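Local coordinates for protein fructose-1,6-bisphosphatase/inositol-1-monophosphatase (Thermotoga maritima, PDB 2P3N) that hydrolyses inositol 1-phosphate, fructose 1,6-bisphosphate and several other phosphate monoesters as a magnesium-dependent homotetramer, at residues F130-L143 with A182-T194. Residues are numbered along the deposited sequence; the frame is centred on the assembly and turned at random.
Sequences FNGERIRVSENASL and AYVGAGRVDFFVT
The Schellman turn that ends helix 177-185, with G187 at positive phi, lies under the chain that crosses from the larger sheet, at strand 133-134, to the five-stranded one; I135 and F130 meet A186, and S138 meets D190. I135 comes down on A186 with CD1 3.8 Å from CB, while the F130 ring turns its edge to the same methyl, CD2 3.9 Å from A186 CB. With CG anti to the backbone N (chi1 -164°), the ring reaches R188: F130 CE2 lies over one face of the R188 guanidinium, 3.1 Å from R188 NH2, the two planes 38° apart; NH1 of that arginine is salt-bridged to E118. At the turn the two backbones run close, S138 N 3.5 Å from G187 CA. In the layered alpha/beta sandwich of the inositol monophosphatase family, helix 177-185 packs between these two sheets. Further along, S138 OG, also bonded to N235 ND2, donates to D190 OD1 at 2.5 Å, nearly in line with the C-O bond. D190 OD2 accepts from V147 N in the neighbouring strand, so an alanine here would probably cost S138 OG one of its partners and leave that amide without its carboxylate.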
ATOM      1  N   PHE A 130       4.902   3.422  15.163  1.00 32.71           N
ATOM      2  CA  PHE A 130       4.778   2.636  13.937  1.00 28.88           C
ATOM      3  C   PHE A 130       3.854   3.506  13.078  1.00 28.55           C
ATOM      4  O   PHE A 130       2.681   3.694  13.424  1.00 25.70           O
ATOM      5  CB  PHE A 130       4.079   1.312  14.249  1.00 24.79           C
ATOM      6  CG  PHE A 130       4.213   0.276  13.182  1.00 31.57           C
ATOM      7  CD1 PHE A 130       4.188   0.620  11.839  1.00 35.94           C
ATOM      8  CD2 PHE A 130       4.359  -1.062  13.525  1.00 38.08           C
ATOM      9  CE1 PHE A 130       4.312  -0.349  10.852  1.00 35.94           C
ATOM     10  CE2 PHE A 130       4.484  -2.042  12.542  1.00 43.91           C
ATOM     11  CZ  PHE A 130       4.462  -1.681  11.201  1.00 40.15           C
ATOM     12  N   ASN A 131       4.384   4.048  11.982  1.00 28.25           N
ATOM     13  CA  ASN A 131       3.614   4.903  11.076  1.00 26.08           C
ATOM     14  C   ASN A 131       2.716   5.915  11.784  1.00 26.79           C
ATOM     15  O   ASN A 131       1.621   6.232  11.306  1.00 28.10           O
ATOM     16  CB  ASN A 131       2.764   4.067  10.113  1.00 19.77           C
ATOM     17  CG  ASN A 131       3.602   3.291   9.125  1.00 21.58           C
ATOM     18  OD1 ASN A 131       4.637   3.764   8.669  1.00 26.77           O
ATOM     19  ND2 ASN A 131       3.153   2.100   8.777  1.00 23.91           N
ATOM     20  N   GLY A 132       3.176   6.411  12.928  1.00 25.97           N
ATOM     21  CA  GLY A 132       2.416   7.412  13.645  1.00 26.96           C
ATOM     22  C   GLY A 132       1.737   6.970  14.914  1.00 28.53           C
ATOM     23  O   GLY A 132       1.480   7.783  15.791  1.00 30.40           O
ATOM     24  N   GLU A 133       1.434   5.687  15.029  1.00 31.29           N
ATOM     25  CA  GLU A 133       0.759   5.215  16.226  1.00 32.23           C
ATOM     26  C   GLU A 133       1.698   4.520  17.209  1.00 34.05           C
ATOM     27  O   GLU A 133       2.732   3.959  16.826  1.00 35.61           O
ATOM     28  CB  GLU A 133      -0.392   4.279  15.848  1.00 29.50           C
ATOM     29  CG  GLU A 133       0.037   2.975  15.215  1.00 29.75           C
ATOM     30  CD  GLU A 133      -1.144   2.109  14.855  1.00 30.30           C
ATOM     31  OE1 GLU A 133      -1.919   2.524  13.960  1.00 27.17           O
ATOM     32  OE2 GLU A 133      -1.295   1.025  15.471  1.00 27.89           O
ATOM     33  N   ARG A 134       1.319   4.553  18.481  1.00 32.69           N
ATOM     34  CA  ARG A 134       2.122   3.946  19.527  1.00 32.64           C
ATOM     35  C   ARG A 134       2.217   2.432  19.430  1.00 30.17           C
ATOM     36  O   ARG A 134       1.249   1.761  19.063  1.00 33.20           O
ATOM     37  CB  ARG A 134       1.558   4.325  20.904  1.00 34.64           C
ATOM     38  CG  ARG A 134       1.587   5.813  21.216  1.00 36.02           C
ATOM     39  CD  ARG A 134       2.951   6.396  20.893  1.00 43.50           C
ATOM     40  NE  ARG A 134       4.028   5.614  21.489  1.00 46.84           N
ATOM     41  CZ  ARG A 134       4.358   5.653  22.774  1.00 50.44           C
ATOM     42  NH1 ARG A 134       3.702   6.449  23.607  1.00 55.20           N
ATOM     43  NH2 ARG A 134       5.331   4.876  23.229  1.00 59.38           N
ATOM     44  N   ILE A 135       3.400   1.905  19.734  1.00 30.79           N
ATOM     45  CA  ILE A 135       3.616   0.463  19.766  1.00 35.67           C
ATOM     46  C   ILE A 135       4.284   0.130  21.105  1.00 37.24           C
ATOM     47  O   ILE A 135       4.995   0.962  21.686  1.00 38.31           O
ATOM     48  CB  ILE A 135       4.507  -0.064  18.594  1.00 33.30           C
ATOM     49  CG1 ILE A 135       5.806   0.729  18.498  1.00 35.12           C
ATOM     50  CG2 ILE A 135       3.728  -0.030  17.290  1.00 29.96           C
ATOM     51  CD1 ILE A 135       6.790   0.157  17.476  1.00 32.41           C
ATOM     52  N   ARG A 136       4.020  -1.075  21.602  1.00 38.97           N
ATOM     53  CA  ARG A 136       4.570  -1.559  22.871  1.00 41.80           C
ATOM     54  C   ARG A 136       4.782  -3.054  22.709  1.00 42.77           C
ATOM     55  O   ARG A 136       3.929  -3.753  22.148  1.00 44.23           O
ATOM     56  CB  ARG A 136       3.585  -1.307  24.015  1.00 47.72           C
ATOM     57  CG  ARG A 136       3.260   0.155  24.222  1.00 56.46           C
ATOM     58  CD  ARG A 136       2.001   0.343  25.050  1.00 61.47           C
ATOM     59  NE  ARG A 136       1.316   1.577  24.664  1.00 67.86           N
ATOM     60  CZ  ARG A 136       0.727   1.767  23.482  1.00 70.19           C
ATOM     61  NH1 ARG A 136       0.727   0.803  22.560  1.00 68.63           N
ATOM     62  NH2 ARG A 136       0.145   2.931  23.215  1.00 72.85           N
ATOM     63  N   VAL A 137       5.908  -3.557  23.196  1.00 41.55           N
ATOM     64  CA  VAL A 137       6.165  -4.977  23.029  1.00 44.51           C
ATOM     65  C   VAL A 137       5.044  -5.842  23.644  1.00 44.89           C
ATOM     66  O   VAL A 137       4.280  -5.377  24.498  1.00 40.44           O
ATOM     67  CB  VAL A 137       7.558  -5.359  23.581  1.00 42.67           C
ATOM     68  CG1 VAL A 137       7.609  -5.151  25.082  1.00 40.40           C
ATOM     69  CG2 VAL A 137       7.887  -6.794  23.167  1.00 44.18           C
ATOM     70  N   SER A 138       4.940  -7.089  23.178  1.00 44.66           N
ATOM     71  CA  SER A 138       3.904  -8.011  23.623  1.00 45.28           C
ATOM     72  C   SER A 138       3.884  -8.247  25.116  1.00 49.09           C
ATOM     73  O   SER A 138       4.855  -7.981  25.824  1.00 49.97           O
ATOM     74  CB  SER A 138       4.040  -9.365  22.921  1.00 42.20           C
ATOM     75  OG  SER A 138       5.074 -10.144  23.495  1.00 40.86           O
ATOM     76  N   GLU A 139       2.750  -8.761  25.576  1.00 51.74           N
ATOM     77  CA  GLU A 139       2.532  -9.062  26.982  1.00 55.62           C
ATOM     78  C   GLU A 139       2.911 -10.515  27.273  1.00 58.45           C
ATOM     79  O   GLU A 139       3.106 -10.899  28.427  1.00 58.44           O
ATOM     80  CB  GLU A 139       1.060  -8.825  27.345  1.00 52.88           C
ATOM     81  CG  GLU A 139       0.650  -7.359  27.467  1.00 56.53           C
ATOM     82  CD  GLU A 139      -0.821  -7.193  27.847  1.00 63.72           C
ATOM     83  OE1 GLU A 139      -1.228  -6.060  28.189  1.00 70.37           O
ATOM     84  OE2 GLU A 139      -1.572  -8.199  27.800  1.00 65.28           O
ATOM     85  N   ASN A 140       3.017 -11.316  26.219  1.00 55.95           N
ATOM     86  CA  ASN A 140       3.368 -12.721  26.357  1.00 55.22           C
ATOM     87  C   ASN A 140       4.443 -12.959  27.420  1.00 57.10           C
ATOM     88  O   ASN A 140       5.487 -12.307  27.429  1.00 56.10           O
ATOM     89  CB  ASN A 140       3.824 -13.256  25.000  1.00 58.39           C
ATOM     90  CG  ASN A 140       2.745 -13.132  23.935  1.00 59.78           C
ATOM     91  OD1 ASN A 140       2.979 -13.407  22.757  1.00 65.92           O
ATOM     92  ND2 ASN A 140       1.550 -12.720  24.352  1.00 64.28           N
ATOM     93  N   ALA A 141       4.168 -13.892  28.327  1.00 61.28           N
ATOM     94  CA  ALA A 141       5.101 -14.228  29.401  1.00 66.50           C
ATOM     95  C   ALA A 141       5.479 -15.713  29.378  1.00 68.96           C
ATOM     96  O   ALA A 141       6.457 -16.123  30.006  1.00 71.48           O
ATOM     97  CB  ALA A 141       4.494 -13.867  30.749  1.00 67.16           C
ATOM     98  N   SER A 142       4.695 -16.514  28.662  1.00 68.31           N
ATOM     99  CA  SER A 142       4.962 -17.941  28.546  1.00 66.70           C
ATOM    100  C   SER A 142       5.626 -18.222  27.208  1.00 64.30           C
ATOM    101  O   SER A 142       5.123 -17.842  26.157  1.00 61.27           O
ATOM    102  CB  SER A 142       3.672 -18.755  28.644  1.00 66.88           C
ATOM    103  OG  SER A 142       3.939 -20.138  28.460  1.00 64.77           O
ATOM    104  N   LEU A 143       6.759 -18.900  27.255  1.00 67.42           N
ATOM    105  CA  LEU A 143       7.480 -19.217  26.046  1.00 72.69           C
ATOM    106  C   LEU A 143       6.614 -20.047  25.109  1.00 77.78           C
ATOM    107  O   LEU A 143       6.824 -20.037  23.902  1.00 79.94           O
ATOM    108  CB  LEU A 143       8.751 -19.987  26.387  1.00 71.86           C
ATOM    109  CG  LEU A 143       9.961 -19.669  25.516  1.00 71.89           C
ATOM    110  CD1 LEU A 143      10.470 -18.273  25.854  1.00 70.43           C
ATOM    111  CD2 LEU A 143      11.044 -20.697  25.756  1.00 75.85           C
ATOM    112  N   ALA A 182      12.867  -4.319  15.681  1.00 44.74           N
ATOM    113  CA  ALA A 182      11.743  -3.378  15.720  1.00 39.76           C
ATOM    114  C   ALA A 182      10.405  -4.094  15.852  1.00 36.07           C
ATOM    115  O   ALA A 182       9.465  -3.562  16.440  1.00 35.02           O
ATOM    116  CB  ALA A 182      11.744  -2.517  14.471  1.00 35.87           C
ATOM    117  N   TYR A 183      10.321  -5.299  15.303  1.00 31.26           N
ATOM    118  CA  TYR A 183       9.095  -6.060  15.391  1.00 32.00           C
ATOM    119  C   TYR A 183       8.781  -6.437  16.833  1.00 35.27           C
ATOM    120  O   TYR A 183       7.616  -6.577  17.192  1.00 37.52           O
ATOM    121  CB  TYR A 183       9.187  -7.315  14.520  1.00 24.28           C
ATOM    122  CG  TYR A 183       8.693  -7.109  13.102  1.00 24.94           C
ATOM    123  CD1 TYR A 183       8.361  -5.829  12.630  1.00 26.16           C
ATOM    124  CD2 TYR A 183       8.574  -8.182  12.225  1.00 22.07           C
ATOM    125  CE1 TYR A 183       7.924  -5.627  11.311  1.00 24.79           C
ATOM    126  CE2 TYR A 183       8.140  -7.995  10.912  1.00 22.30           C
ATOM    127  CZ  TYR A 183       7.819  -6.717  10.460  1.00 27.16           C
ATOM    128  OH  TYR A 183       7.414  -6.532   9.155  1.00 30.56           O
ATOM    129  N   VAL A 184       9.809  -6.602  17.664  1.00 37.09           N
ATOM    130  CA  VAL A 184       9.555  -6.949  19.059  1.00 40.45           C
ATOM    131  C   VAL A 184       9.001  -5.706  19.739  1.00 40.46           C
ATOM    132  O   VAL A 184       8.116  -5.786  20.591  1.00 41.60           O
ATOM    133  CB  VAL A 184      10.845  -7.422  19.820  1.00 43.32           C
ATOM    134  CG1 VAL A 184      11.701  -8.315  18.931  1.00 35.03           C
ATOM    135  CG2 VAL A 184      11.630  -6.233  20.331  1.00 47.24           C
ATOM    136  N   GLY A 185       9.525  -4.551  19.346  1.00 37.03           N
ATOM    137  CA  GLY A 185       9.061  -3.306  19.924  1.00 34.51           C
ATOM    138  C   GLY A 185       7.607  -3.056  19.575  1.00 35.23           C
ATOM    139  O   GLY A 185       6.902  -2.392  20.324  1.00 36.13           O
ATOM    140  N   ALA A 186       7.158  -3.592  18.439  1.00 38.93           N
ATOM    141  CA  ALA A 186       5.778  -3.417  17.976  1.00 38.09           C
ATOM    142  C   ALA A 186       4.874  -4.552  18.429  1.00 36.98           C
ATOM    143  O   ALA A 186       3.713  -4.603  18.047  1.00 39.35           O
ATOM    144  CB  ALA A 186       5.741  -3.314  16.453  1.00 34.91           C
ATOM    145  N   GLY A 187       5.413  -5.463  19.234  1.00 38.65           N
ATOM    146  CA  GLY A 187       4.631  -6.585  19.732  1.00 41.12           C
ATOM    147  C   GLY A 187       4.424  -7.742  18.760  1.00 40.32           C
ATOM    148  O   GLY A 187       3.809  -8.753  19.102  1.00 40.46           O
ATOM    149  N   ARG A 188       4.940  -7.607  17.546  1.00 38.91           N
ATOM    150  CA  ARG A 188       4.777  -8.653  16.555  1.00 36.57           C
ATOM    151  C   ARG A 188       5.503  -9.938  16.928  1.00 37.97           C
ATOM    152  O   ARG A 188       4.989 -11.030  16.684  1.00 37.46           O
ATOM    153  CB  ARG A 188       5.234  -8.142  15.193  1.00 38.77           C
ATOM    154  CG  ARG A 188       4.462  -6.911  14.753  1.00 33.46           C
ATOM    155  CD  ARG A 188       4.644  -6.638  13.288  1.00 31.08           C
ATOM    156  NE  ARG A 188       3.737  -5.594  12.846  1.00 27.24           N
ATOM    157  CZ  ARG A 188       3.617  -5.208  11.584  1.00 31.39           C
ATOM    158  NH1 ARG A 188       4.356  -5.786  10.644  1.00 30.58           N
ATOM    159  NH2 ARG A 188       2.752  -4.254  11.265  1.00 28.19           N
ATOM    160  N   VAL A 189       6.706  -9.820  17.487  1.00 38.07           N
ATOM    161  CA  VAL A 189       7.453 -10.997  17.931  1.00 39.73           C
ATOM    162  C   VAL A 189       7.725 -10.828  19.398  1.00 43.83           C
ATOM    163  O   VAL A 189       7.587  -9.725  19.934  1.00 44.03           O
ATOM    164  CB  VAL A 189       8.812 -11.198  17.228  1.00 40.59           C
ATOM    165  CG1 VAL A 189       8.595 -11.855  15.879  1.00 42.87           C
ATOM    166  CG2 VAL A 189       9.554  -9.875  17.112  1.00 35.62           C
ATOM    167  N   ASP A 190       8.131 -11.914  20.046  1.00 45.83           N
ATOM    168  CA  ASP A 190       8.377 -11.880  21.478  1.00 48.14           C
ATOM    169  C   ASP A 190       9.826 -11.647  21.862  1.00 47.88           C
ATOM    170  O   ASP A 190      10.111 -11.059  22.902  1.00 47.76           O
ATOM    171  CB  ASP A 190       7.820 -13.160  22.099  1.00 47.10           C
ATOM    172  CG  ASP A 190       6.307 -13.273  21.909  1.00 47.18           C
ATOM    173  OD1 ASP A 190       5.573 -12.402  22.431  1.00 47.37           O
ATOM    174  OD2 ASP A 190       5.848 -14.217  21.228  1.00 39.03           O
ATOM    175  N   PHE A 191      10.742 -12.092  21.013  1.00 50.49           N
ATOM    176  CA  PHE A 191      12.156 -11.887  21.278  1.00 53.87           C
ATOM    177  C   PHE A 191      12.985 -12.125  20.028  1.00 56.75           C
ATOM    178  O   PHE A 191      12.597 -12.900  19.147  1.00 58.75           O
ATOM    179  CB  PHE A 191      12.626 -12.787  22.427  1.00 50.14           C
ATOM    180  CG  PHE A 191      12.393 -14.254  22.192  1.00 43.14           C
ATOM    181  CD1 PHE A 191      13.212 -14.976  21.331  1.00 41.21           C
ATOM    182  CD2 PHE A 191      11.344 -14.913  22.827  1.00 40.45           C
ATOM    183  CE1 PHE A 191      12.988 -16.342  21.101  1.00 40.69           C
ATOM    184  CE2 PHE A 191      11.106 -16.279  22.607  1.00 40.27           C
ATOM    185  CZ  PHE A 191      11.930 -16.994  21.743  1.00 42.27           C
ATOM    186  N   PHE A 192      14.120 -11.433  19.958  1.00 57.01           N
ATOM    187  CA  PHE A 192      15.033 -11.531  18.824  1.00 56.11           C
ATOM    188  C   PHE A 192      16.469 -11.604  19.345  1.00 55.75           C
ATOM    189  O   PHE A 192      16.866 -10.825  20.220  1.00 52.55           O
ATOM    190  CB  PHE A 192      14.840 -10.312  17.898  1.00 53.96           C
ATOM    191  CG  PHE A 192      15.775 -10.278  16.708  1.00 49.39           C
ATOM    192  CD1 PHE A 192      15.886 -11.370  15.850  1.00 43.79           C
ATOM    193  CD2 PHE A 192      16.553  -9.150  16.452  1.00 47.30           C
ATOM    194  CE1 PHE A 192      16.761 -11.336  14.754  1.00 39.52           C
ATOM    195  CE2 PHE A 192      17.425  -9.109  15.365  1.00 42.00           C
ATOM    196  CZ  PHE A 192      17.529 -10.202  14.516  1.00 39.32           C
ATOM    197  N   VAL A 193      17.236 -12.548  18.801  1.00 57.14           N
ATOM    198  CA  VAL A 193      18.625 -12.755  19.204  1.00 57.42           C
ATOM    199  C   VAL A 193      19.589 -12.772  18.015  1.00 56.95           C
ATOM    200  O   VAL A 193      19.357 -13.480  17.030  1.00 56.29           O
ATOM    201  CB  VAL A 193      18.760 -14.079  19.982  1.00 57.79           C
ATOM    202  CG1 VAL A 193      17.929 -14.014  21.256  1.00 55.41           C
ATOM    203  CG2 VAL A 193      18.284 -15.235  19.124  1.00 62.08           C
ATOM    204  N   THR A 194      20.661 -11.981  18.112  1.00 58.98           N
ATOM    205  CA  THR A 194      21.666 -11.894  17.049  1.00 61.33           C
ATOM    206  C   THR A 194      23.052 -12.284  17.541  1.00 65.22           C
ATOM    207  O   THR A 194      23.305 -12.355  18.745  1.00 65.62           O
ATOM    208  CB  THR A 194      21.786 -10.474  16.445  1.00 58.75           C
ATOM    209  OG1 THR A 194      22.228  -9.556  17.452  1.00 61.66           O
ATOM    210  CG2 THR A 194      20.463 -10.009  15.892  1.00 61.06           C
TER